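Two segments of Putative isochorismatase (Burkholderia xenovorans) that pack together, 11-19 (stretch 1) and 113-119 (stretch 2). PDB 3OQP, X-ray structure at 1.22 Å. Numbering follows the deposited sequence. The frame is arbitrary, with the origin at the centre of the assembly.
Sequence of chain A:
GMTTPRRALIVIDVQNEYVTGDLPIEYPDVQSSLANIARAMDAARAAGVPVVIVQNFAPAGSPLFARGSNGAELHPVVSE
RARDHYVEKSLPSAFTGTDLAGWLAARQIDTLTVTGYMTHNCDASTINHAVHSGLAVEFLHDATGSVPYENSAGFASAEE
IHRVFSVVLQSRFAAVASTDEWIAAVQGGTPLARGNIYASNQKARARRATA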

# COMPACT_ATOMS: atom_id res chain seq x y z
N VAL A 11 -11.07 6.90 -12.07
CA VAL A 11 -11.49 5.59 -12.52
C VAL A 11 -10.27 4.90 -13.04
O VAL A 11 -9.78 5.22 -14.16
CB VAL A 11 -12.56 5.76 -13.63
CG1 VAL A 11 -13.07 4.41 -14.05
CG2 VAL A 11 -13.73 6.60 -13.06
N ILE A 12 -9.64 4.02 -12.27
CA ILE A 12 -8.29 3.51 -12.52
C ILE A 12 -8.34 2.20 -13.28
O ILE A 12 -8.87 1.18 -12.81
CB ILE A 12 -7.51 3.32 -11.19
CG1 ILE A 12 -7.39 4.68 -10.47
CG2 ILE A 12 -6.14 2.77 -11.50
CD1 ILE A 12 -6.65 4.64 -9.15
N ASP A 13 -7.76 2.23 -14.47
CA ASP A 13 -7.44 1.03 -15.25
C ASP A 13 -8.63 0.09 -15.45
O ASP A 13 -8.48 -1.14 -15.35
CB ASP A 13 -6.25 0.28 -14.68
CG ASP A 13 -4.98 1.12 -14.61
OD1 ASP A 13 -4.95 2.28 -15.07
OD2 ASP A 13 -3.96 0.60 -14.05
N VAL A 14 -9.77 0.64 -15.83
CA VAL A 14 -10.94 -0.15 -16.13
C VAL A 14 -10.89 -0.60 -17.56
O VAL A 14 -11.54 -0.03 -18.45
CB VAL A 14 -12.25 0.57 -15.63
CG1 VAL A 14 -13.51 -0.29 -16.00
CG2 VAL A 14 -12.24 0.91 -14.12
N GLN A 15 -10.08 -1.63 -17.73
CA GLN A 15 -9.65 -2.16 -19.01
C GLN A 15 -10.02 -3.60 -19.19
O GLN A 15 -10.28 -4.35 -18.21
CB GLN A 15 -8.13 -1.98 -19.06
CG GLN A 15 -7.69 -0.52 -19.25
CD GLN A 15 -6.23 -0.26 -18.97
OE1 GLN A 15 -5.83 0.15 -17.88
NE2 GLN A 15 -5.40 -0.50 -19.97
N ASN A 16 -10.14 -4.03 -20.45
CA ASN A 16 -10.66 -5.35 -20.76
C ASN A 16 -9.85 -6.48 -20.19
O ASN A 16 -10.45 -7.54 -19.89
CB ASN A 16 -10.74 -5.54 -22.28
CG ASN A 16 -11.80 -4.68 -22.92
OD1 ASN A 16 -12.84 -4.43 -22.30
ND2 ASN A 16 -11.55 -4.23 -24.16
N GLU A 17 -8.57 -6.30 -19.92
CA GLU A 17 -7.70 -7.32 -19.38
C GLU A 17 -8.28 -7.90 -18.10
O GLU A 17 -8.10 -9.08 -17.80
CB GLU A 17 -6.30 -6.76 -19.05
CG GLU A 17 -5.24 -7.78 -18.97
CD GLU A 17 -4.91 -8.31 -20.38
OE1 GLU A 17 -4.15 -7.61 -21.14
OE2 GLU A 17 -5.41 -9.42 -20.72
N TYR A 18 -8.90 -7.02 -17.29
CA TYR A 18 -9.49 -7.37 -16.03
C TYR A 18 -10.84 -8.10 -16.11
O TYR A 18 -11.34 -8.65 -15.10
CB TYR A 18 -9.68 -6.12 -15.14
CG TYR A 18 -8.38 -5.57 -14.61
CD1 TYR A 18 -7.56 -6.34 -13.82
CD2 TYR A 18 -7.96 -4.26 -14.92
CE1 TYR A 18 -6.36 -5.84 -13.30
CE2 TYR A 18 -6.80 -3.73 -14.31
CZ TYR A 18 -5.97 -4.55 -13.58
OH TYR A 18 -4.83 -4.06 -13.00
N VAL A 19 -11.47 -8.09 -17.26
CA VAL A 19 -12.81 -8.57 -17.46
C VAL A 19 -12.82 -9.77 -18.37
O VAL A 19 -13.09 -10.90 -17.96
CB VAL A 19 -13.71 -7.44 -17.94
CG1 VAL A 19 -15.17 -7.91 -17.99
CG2 VAL A 19 -13.61 -6.18 -17.05
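Stretch 2 113-119: TVTGYMT

Where two parallel strands part, side chains can take over the packing from the backbone; residues 113-119 lying on 11-19 are an example. Stretch 2 enters as an extended strand running parallel to Val 11 and Ile 12. Ile 12 N donates to Thr 115 O (2.9 Å), and Tyr 117 N donates to Ile 12 O (2.9 Å), so the backbone of Ile 12 is held by the two residues that flank Gly 116, the usual parallel pattern. Val 11 and Thr 115 share a face of the sheet, with Val 11 CG2 3.6 Å from Thr 115 OG1, while Ile 12 CD1 reaches Val 114 CG1 at 4.0 Å.

The chain turns a corner at Gly 116, the hollow of the interface. Gly 116 CA lies 3.3 Å from Ile 12 O and 3.7 Å from Val 14 CG2; a CB here would collide with that carbonyl oxygen, and the backbone angles themselves call for glycine.

Beyond the corner the bumps are aromatic. Tyr 18 comes back toward stretch 2, and Tyr 117 CB sits over one face of the Tyr 18 ring, 3.8 Å from the centroid of that ring. The two tyrosine rings meet obliquely, their planes at 56°. After a cis peptide bond, selenomethionine Met 118 adds a snug contact: Met 118 CG lies 3.4 Å from Tyr 18 CE1.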

# COMPACT_ATOMS: atom_id res chain seq x y z
N THR A 113 -11.68 10.50 -4.93
CA THR A 113 -12.53 9.31 -4.76
C THR A 113 -12.05 8.25 -5.78
O THR A 113 -12.08 8.44 -7.01
CB THR A 113 -13.99 9.63 -5.04
OG1 THR A 113 -14.40 10.75 -4.23
CG2 THR A 113 -14.92 8.42 -4.70
N VAL A 114 -11.60 7.10 -5.27
CA VAL A 114 -10.93 6.07 -6.06
C VAL A 114 -11.90 4.92 -6.36
O VAL A 114 -12.55 4.33 -5.47
CB VAL A 114 -9.72 5.54 -5.31
CG1 VAL A 114 -9.07 4.34 -6.03
CG2 VAL A 114 -8.71 6.68 -5.15
N THR A 115 -11.94 4.57 -7.65
CA THR A 115 -12.60 3.40 -8.18
C THR A 115 -11.64 2.76 -9.22
O THR A 115 -10.65 3.39 -9.67
CB THR A 115 -13.94 3.77 -8.89
OG1 THR A 115 -13.66 4.59 -10.04
CG2 THR A 115 -14.90 4.42 -7.91
N GLY A 116 -11.96 1.56 -9.58
CA GLY A 116 -11.21 0.82 -10.55
C GLY A 116 -10.27 -0.20 -9.90
O GLY A 116 -10.45 -0.58 -8.75
N TYR A 117 -9.34 -0.68 -10.70
CA TYR A 117 -8.57 -1.87 -10.41
C TYR A 117 -7.07 -1.64 -10.53
O TYR A 117 -6.62 -0.84 -11.33
CB TYR A 117 -8.94 -2.97 -11.42
CG TYR A 117 -10.44 -3.21 -11.59
CD1 TYR A 117 -11.25 -3.57 -10.53
CD2 TYR A 117 -11.04 -2.99 -12.81
CE1 TYR A 117 -12.64 -3.74 -10.73
CE2 TYR A 117 -12.40 -3.20 -13.03
CZ TYR A 117 -13.21 -3.57 -11.97
OH TYR A 117 -14.58 -3.70 -12.22
N MSE A 118 -6.25 -2.43 -9.81
CA MSE A 118 -6.66 -3.33 -8.76
C MSE A 118 -6.55 -2.64 -7.40
O MSE A 118 -5.68 -1.81 -7.16
CB MSE A 118 -5.79 -4.55 -8.66
CG MSE A 118 -5.89 -5.34 -9.94
SE MSE A 118 -4.67 -6.95 -10.03
CE MSE A 118 -3.13 -6.03 -10.34
N THR A 119 -7.40 -3.05 -6.46
CA THR A 119 -7.46 -2.59 -5.04
C THR A 119 -6.03 -2.44 -4.45
O THR A 119 -5.64 -1.40 -3.92
CB THR A 119 -8.26 -3.53 -4.17
OG1 THR A 119 -9.60 -3.43 -4.62
CG2 THR A 119 -8.11 -3.14 -2.73